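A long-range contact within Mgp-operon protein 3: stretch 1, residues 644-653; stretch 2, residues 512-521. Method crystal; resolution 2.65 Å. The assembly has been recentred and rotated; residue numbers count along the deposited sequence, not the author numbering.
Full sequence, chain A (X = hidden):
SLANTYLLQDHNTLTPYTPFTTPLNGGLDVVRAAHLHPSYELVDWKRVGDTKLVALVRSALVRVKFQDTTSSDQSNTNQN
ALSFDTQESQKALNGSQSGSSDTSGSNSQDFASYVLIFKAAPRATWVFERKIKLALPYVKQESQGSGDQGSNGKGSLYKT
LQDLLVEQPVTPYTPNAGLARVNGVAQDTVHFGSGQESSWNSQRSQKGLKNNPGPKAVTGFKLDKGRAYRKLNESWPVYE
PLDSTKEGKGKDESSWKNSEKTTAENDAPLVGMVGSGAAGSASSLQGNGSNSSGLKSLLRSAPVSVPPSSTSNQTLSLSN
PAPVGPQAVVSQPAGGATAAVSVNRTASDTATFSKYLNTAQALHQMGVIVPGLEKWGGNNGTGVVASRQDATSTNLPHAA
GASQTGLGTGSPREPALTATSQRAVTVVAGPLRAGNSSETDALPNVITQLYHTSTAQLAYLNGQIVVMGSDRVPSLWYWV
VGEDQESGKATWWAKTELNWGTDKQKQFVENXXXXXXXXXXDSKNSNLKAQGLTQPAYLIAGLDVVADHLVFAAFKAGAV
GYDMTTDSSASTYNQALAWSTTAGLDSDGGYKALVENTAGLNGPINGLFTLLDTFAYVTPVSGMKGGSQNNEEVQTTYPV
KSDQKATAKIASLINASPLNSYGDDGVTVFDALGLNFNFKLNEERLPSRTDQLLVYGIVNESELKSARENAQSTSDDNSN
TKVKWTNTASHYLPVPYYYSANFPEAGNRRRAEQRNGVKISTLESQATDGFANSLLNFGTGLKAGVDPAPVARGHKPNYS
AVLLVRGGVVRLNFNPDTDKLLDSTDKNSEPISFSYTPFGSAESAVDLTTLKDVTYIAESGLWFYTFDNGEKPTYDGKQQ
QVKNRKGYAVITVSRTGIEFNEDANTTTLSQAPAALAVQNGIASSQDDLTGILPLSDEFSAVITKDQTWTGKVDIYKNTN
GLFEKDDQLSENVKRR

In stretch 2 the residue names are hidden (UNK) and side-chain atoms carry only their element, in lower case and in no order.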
ATOM      1  N   GLN A 644      -7.069  29.765  17.834  1.00 70.63           N
ATOM      2  CA  GLN A 644      -7.740  29.251  16.635  1.00 70.33           C
ATOM      3  C   GLN A 644      -8.349  27.846  16.803  1.00 73.32           C
ATOM      4  O   GLN A 644      -8.950  27.335  15.856  1.00 72.69           O
ATOM      5  CB  GLN A 644      -6.792  29.276  15.426  1.00 71.88           C
ATOM      6  CG  GLN A 644      -7.094  30.389  14.437  1.00 91.17           C
ATOM      7  CD  GLN A 644      -6.315  31.633  14.769  1.00114.68           C
ATOM      8  OE1 GLN A 644      -5.181  31.818  14.321  1.00113.28           O
ATOM      9  NE2 GLN A 644      -6.903  32.511  15.568  1.00105.02           N
ATOM     10  N   LYS A 645      -8.209  27.235  17.995  1.00 69.27           N
ATOM     11  CA  LYS A 645      -8.701  25.880  18.271  1.00 68.97           C
ATOM     12  C   LYS A 645     -10.222  25.711  18.077  1.00 74.87           C
ATOM     13  O   LYS A 645     -10.651  24.699  17.537  1.00 75.25           O
ATOM     14  CB  LYS A 645      -8.263  25.393  19.662  1.00 69.95           C
ATOM     15  CG  LYS A 645      -6.770  25.095  19.747  1.00 76.01           C
ATOM     16  CD  LYS A 645      -6.430  23.941  20.678  1.00 79.45           C
ATOM     17  CE  LYS A 645      -6.182  24.371  22.109  1.00 86.82           C
ATOM     18  NZ  LYS A 645      -5.492  23.314  22.894  1.00 96.12           N
ATOM     19  N   ALA A 646     -11.024  26.692  18.498  1.00 71.90           N
ATOM     20  CA  ALA A 646     -12.480  26.631  18.372  1.00 71.45           C
ATOM     21  C   ALA A 646     -12.978  26.852  16.939  1.00 76.05           C
ATOM     22  O   ALA A 646     -14.046  26.358  16.582  1.00 75.53           O
ATOM     23  CB  ALA A 646     -13.119  27.641  19.306  1.00 71.64           C
ATOM     24  N   THR A 647     -12.201  27.586  16.127  1.00 73.22           N
ATOM     25  CA  THR A 647     -12.557  27.981  14.763  1.00 72.86           C
ATOM     26  C   THR A 647     -11.775  27.229  13.647  1.00 73.27           C
ATOM     27  O   THR A 647     -12.013  27.484  12.463  1.00 72.30           O
ATOM     28  CB  THR A 647     -12.422  29.520  14.649  1.00 87.43           C
ATOM     29  OG1 THR A 647     -13.028  29.966  13.434  1.00 96.27           O
ATOM     30  CG2 THR A 647     -10.970  30.016  14.747  1.00 84.08           C
ATOM     31  N   ALA A 648     -10.864  26.310  14.027  1.00 67.93           N
ATOM     32  CA  ALA A 648     -10.020  25.535  13.107  1.00 66.20           C
ATOM     33  C   ALA A 648     -10.822  24.637  12.172  1.00 69.84           C
ATOM     34  O   ALA A 648     -11.824  24.055  12.585  1.00 69.65           O
ATOM     35  CB  ALA A 648      -9.010  24.715  13.886  1.00 66.41           C
ATOM     36  N   LYS A 649     -10.376  24.547  10.898  1.00 65.66           N
ATOM     37  CA  LYS A 649     -11.004  23.756   9.839  1.00 64.57           C
ATOM     38  C   LYS A 649      -9.957  22.879   9.167  1.00 67.81           C
ATOM     39  O   LYS A 649      -9.348  23.289   8.176  1.00 68.43           O
ATOM     40  CB  LYS A 649     -11.682  24.663   8.798  1.00 67.02           C
ATOM     41  CG  LYS A 649     -12.706  25.635   9.358  1.00 79.22           C
ATOM     42  CD  LYS A 649     -13.060  26.729   8.361  1.00 86.03           C
ATOM     43  CE  LYS A 649     -13.320  28.046   9.040  1.00 99.67           C
ATOM     44  NZ  LYS A 649     -14.513  28.010   9.931  1.00109.92           N
ATOM     45  N   ILE A 650      -9.709  21.687   9.735  1.00 62.26           N
ATOM     46  CA  ILE A 650      -8.736  20.732   9.208  1.00 60.92           C
ATOM     47  C   ILE A 650      -9.470  19.551   8.554  1.00 62.96           C
ATOM     48  O   ILE A 650     -10.251  18.878   9.215  1.00 62.15           O
ATOM     49  CB  ILE A 650      -7.689  20.291  10.294  1.00 63.32           C
ATOM     50  CG1 ILE A 650      -6.897  21.484  10.927  1.00 63.36           C
ATOM     51  CG2 ILE A 650      -6.734  19.217   9.773  1.00 62.42           C
ATOM     52  CD1 ILE A 650      -6.405  22.710  10.096  1.00 67.26           C
ATOM     53  N   ALA A 651      -9.228  19.329   7.252  1.00 58.00           N
ATOM     54  CA  ALA A 651      -9.830  18.248   6.476  1.00 56.61           C
ATOM     55  C   ALA A 651      -8.822  17.122   6.291  1.00 60.58           C
ATOM     56  O   ALA A 651      -7.685  17.271   6.722  1.00 60.76           O
ATOM     57  CB  ALA A 651     -10.282  18.774   5.136  1.00 56.98           C
ATOM     58  N   SER A 652      -9.225  15.994   5.678  1.00 56.91           N
ATOM     59  CA  SER A 652      -8.346  14.833   5.471  1.00 56.02           C
ATOM     60  C   SER A 652      -7.730  14.776   4.084  1.00 58.82           C
ATOM     61  O   SER A 652      -8.364  15.140   3.089  1.00 58.09           O
ATOM     62  CB  SER A 652      -9.074  13.527   5.773  1.00 58.14           C
ATOM     63  OG  SER A 652      -9.128  13.265   7.164  1.00 64.21           O
ATOM     64  N   LEU A 653      -6.496  14.262   4.028  1.00 54.21           N
ATOM     65  CA  LEU A 653      -5.724  14.120   2.807  1.00 53.50           C
ATOM     66  C   LEU A 653      -5.023  12.744   2.794  1.00 56.82           C
ATOM     67  O   LEU A 653      -4.352  12.388   3.764  1.00 56.98           O
ATOM     68  CB  LEU A 653      -4.712  15.288   2.754  1.00 53.62           C
ATOM     69  CG  LEU A 653      -3.663  15.314   1.642  1.00 57.90           C
ATOM     70  CD1 LEU A 653      -3.391  16.739   1.227  1.00 58.44           C
ATOM     71  CD2 LEU A 653      -2.362  14.663   2.095  1.00 57.12           C
ATOM     72  N   UNK A 512      -2.059  12.133  13.848  1.00 58.35           N
ATOM     73  CA  UNK A 512      -1.657  12.836  12.640  1.00 58.02           C
ATOM     74  C   UNK A 512      -2.790  12.888  11.601  1.00 61.83           C
ATOM     75  O   UNK A 512      -2.655  13.612  10.619  1.00 62.46           O
ATOM     76  c   UNK A 512       2.005  12.948  11.403  1.00 64.69           C
ATOM     77  o   UNK A 512       2.562  13.021  10.307  1.00 59.58           O
ATOM     78  c   UNK A 512      -0.345  12.264  12.070  1.00 58.99           C
ATOM     79  n   UNK A 512       2.646  12.545  12.496  1.00 49.57           N
ATOM     80  c   UNK A 512       0.571  13.364  11.564  1.00 59.70           C
ATOM     81  N   UNK A 513      -3.929  12.182  11.848  1.00 56.36           N
ATOM     82  CA  UNK A 513      -5.080  12.162  10.939  1.00 55.31           C
ATOM     83  C   UNK A 513      -5.737  13.520  10.821  1.00 61.01           C
ATOM     84  O   UNK A 513      -6.306  13.840   9.782  1.00 62.51           O
ATOM     85  c   UNK A 513      -6.797   8.701  11.754  1.00 59.91           C
ATOM     86  c   UNK A 513      -5.642   9.249   9.649  1.00 60.13           C
ATOM     87  c   UNK A 513      -6.121  11.094  11.333  1.00 55.07           C
ATOM     88  c   UNK A 513      -5.759   9.606  11.123  1.00 59.51           C
ATOM     89  N   UNK A 514      -5.657  14.311  11.881  1.00 56.71           N
ATOM     90  CA  UNK A 514      -6.236  15.644  11.905  1.00 55.96           C
ATOM     91  C   UNK A 514      -6.383  16.225  13.291  1.00 58.79           C
ATOM     92  O   UNK A 514      -5.901  15.655  14.275  1.00 57.40           O
ATOM     93  N   UNK A 515      -7.070  17.367  13.361  1.00 55.88           N
ATOM     94  CA  UNK A 515      -7.306  18.107  14.591  1.00 56.40           C
ATOM     95  C   UNK A 515      -8.643  17.776  15.257  1.00 63.46           C
ATOM     96  O   UNK A 515      -9.700  17.774  14.619  1.00 63.00           O
ATOM     97  c   UNK A 515      -6.723  21.595  17.557  1.00 61.18           C
ATOM     98  c   UNK A 515      -7.167  19.617  14.333  1.00 57.79           C
ATOM     99  c   UNK A 515      -7.444  20.518  15.509  1.00 58.84           C
ATOM    100  c   UNK A 515      -8.668  21.165  15.633  1.00 60.92           C
ATOM    101  c   UNK A 515      -7.942  22.231  17.664  1.00 61.30           C
ATOM    102  c   UNK A 515      -6.469  20.752  16.474  1.00 60.82           C
ATOM    103  c   UNK A 515      -8.922  22.011  16.719  1.00 63.68           C
ATOM    104  N   UNK A 516      -8.574  17.544  16.562  1.00 62.12           N
ATOM    105  CA  UNK A 516      -9.717  17.256  17.408  1.00 62.62           C
ATOM    106  C   UNK A 516      -9.559  18.024  18.732  1.00 72.36           C
ATOM    107  O   UNK A 516      -8.479  18.006  19.339  1.00 72.57           O
ATOM    108  c   UNK A 516     -11.195  13.810  18.454  1.00 63.04           C
ATOM    109  c   UNK A 516     -12.630  13.335  18.556  1.00 74.79           C
ATOM    110  c   UNK A 516      -9.828  15.743  17.646  1.00 62.78           C
ATOM    111  n   UNK A 516     -13.284  13.719  19.835  1.00 76.51           N
ATOM    112  c   UNK A 516     -11.134  15.319  18.277  1.00 52.07           C
ATOM    113  N   UNK A 517     -10.621  18.736  19.143  1.00 72.31           N
ATOM    114  CA  UNK A 517     -10.674  19.478  20.401  1.00 73.69           C
ATOM    115  C   UNK A 517     -12.109  19.616  20.862  1.00 79.21           C
ATOM    116  O   UNK A 517     -13.005  19.738  20.027  1.00 79.86           O
ATOM    117  c   UNK A 517      -9.994  20.857  20.298  1.00 75.96           C
ATOM    118  o   UNK A 517      -9.450  22.738  21.653  1.00 97.63           O
ATOM    119  c   UNK A 517      -9.705  21.522  21.640  1.00 91.14           C
ATOM    120  o   UNK A 517      -9.737  20.819  22.679  1.00 93.90           O
ATOM    121  N   UNK A 518     -12.327  19.587  22.186  1.00 75.94           N
ATOM    122  CA  UNK A 518     -13.659  19.717  22.783  1.00 76.34           C
ATOM    123  C   UNK A 518     -14.324  21.052  22.419  1.00 80.51           C
ATOM    124  O   UNK A 518     -15.539  21.094  22.238  1.00 81.39           O
ATOM    125  o   UNK A 518     -12.505  18.074  25.838  1.00100.05           O
ATOM    126  o   UNK A 518     -13.770  17.175  24.262  1.00 93.50           O
ATOM    127  c   UNK A 518     -13.589  19.563  24.315  1.00 78.67           C
ATOM    128  c   UNK A 518     -13.254  18.169  24.835  1.00 92.74           C
ATOM    129  N   UNK A 519     -13.519  22.133  22.301  1.00 75.76           N
ATOM    130  CA  UNK A 519     -13.959  23.491  21.950  1.00 74.09           C
ATOM    131  C   UNK A 519     -14.344  23.633  20.476  1.00 75.80           C
ATOM    132  O   UNK A 519     -15.006  24.601  20.120  1.00 75.91           O
ATOM    133  c   UNK A 519     -12.877  24.508  22.302  1.00 77.09           C
ATOM    134  o   UNK A 519     -11.672  24.276  21.589  1.00 85.78           O
ATOM    135  N   UNK A 520     -13.917  22.697  19.622  1.00 71.48           N
ATOM    136  CA  UNK A 520     -14.228  22.760  18.202  1.00 71.37           C
ATOM    137  C   UNK A 520     -15.411  21.887  17.842  1.00 77.78           C
ATOM    138  O   UNK A 520     -15.460  20.708  18.195  1.00 77.78           O
ATOM    139  c   UNK A 520     -13.003  22.412  17.346  1.00 68.13           C
ATOM    140  o   UNK A 520     -14.036  22.509  15.163  1.00 77.99           O
ATOM    141  c   UNK A 520     -13.094  22.841  15.897  1.00 83.04           C
ATOM    142  n   UNK A 520     -12.099  23.571  15.438  1.00 72.59           N
ATOM    143  N   UNK A 521     -16.367  22.485  17.126  1.00 76.00           N
ATOM    144  CA  UNK A 521     -17.561  21.823  16.599  1.00 76.42           C
ATOM    145  C   UNK A 521     -17.944  22.459  15.263  1.00 81.70           C
ATOM    146  O   UNK A 521     -19.125  22.613  14.954  1.00 81.55           O
ATOM    147  c   UNK A 521     -18.710  21.832  17.613  1.00 79.22           C
ATOM    148  o   UNK A 521     -18.856  23.065  18.297  1.00 85.54           O
TER
HETATM  149  O   HOH W   1      -6.728  12.248   7.786  1.00 50.77           O

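Position 512 carries three carbons in a row, the third bonded to one oxygen and one nitrogen. This terminal amide, two carbons beyond CB, is Gln-512; it makes no contact with stretch 1, and its amide is hydrogen-bonded elsewhere in the structure. Position 513 has four carbons forked at the second, the skeleton of Leu-513. Its side chain comes no nearer to stretch 1 than 5.6 Å, from Leu-513 CB to Ser-652 OG, but its carbonyl takes part: water 1 donates to Leu-513 O (2.6 Å) and accepts from Ser-652 OG (2.7 Å), bridging a gap of 3.9 Å between these two oxygens.

Position 514 has no side-chain atoms and is therefore Gly-514. It leaves helical geometry with a positive phi, and its bare CA lies 4.2 Å from Ile-650 CG2. At position 515 one carbon leads to a six-carbon ring without a heteroatom; the ring lies against Lys-645 and Ala-648, and the CB is near Ile-650. This is Phe-515. Its CB packs 3.9 Å from Ile-650 CG1, while CE2 lies 3.9 Å from Ala-648 CB. Lys-645 O approaches the ring edge, 3.3 Å from CE2, and the aliphatic part of the lysine packs alongside, with Lys-645 CG 3.7 Å from Phe-515 CZ.

Position 516 shows four carbons in a row ending in nitrogen: Lys-516, exposed and clear of stretch 1. Position 517 has two carbons, the second carrying two oxygens, one of them 3.4 Å from Lys-645 CD. The carboxylate is that of Asp-517. Its OD2 lies 4.2 Å from Lys-645 NZ, too far for a salt bridge though the charges are complementary. The same pattern of two carbons and two oxygens recurs at position 518, out of reach of stretch 1; this is Asp-518, whose N donates a weak bond to Asp-517 OD1 (2.9 Å).

Position 519 has one carbon and one oxygen, the oxygen 4.1 Å from Lys-645 CB; this is Ser-519. Its OG donates to Asp-517 OD2 (2.7 Å), and its backbone O lies 3.7 Å from Ala-646 CB. Position 520 has two carbons, the second bearing one oxygen and one nitrogen; the nitrogen sits between two carbonyls of stretch 1, as an amide donor can. This is Asn-520. Position 521, again one carbon and one oxygen, is Ser-521, whose CB points away from stretch 1.

The contact combines an apolar patch with a polar clasp. Phe-515 packs against Ala-648 and Ile-650, while a type I turn from Asp-517 to Asn-520, closed by Asn-520 N to Asp-517 O (3.1 Å), ends at the residue that forms the clasp. There Asn-520 ND2 donates to both Lys-645 O (2.8 Å) and Ala-648 O (2.9 Å), tying together two carbonyls three residues apart.

Stretch 2 512-521: QLGFKDDSNS
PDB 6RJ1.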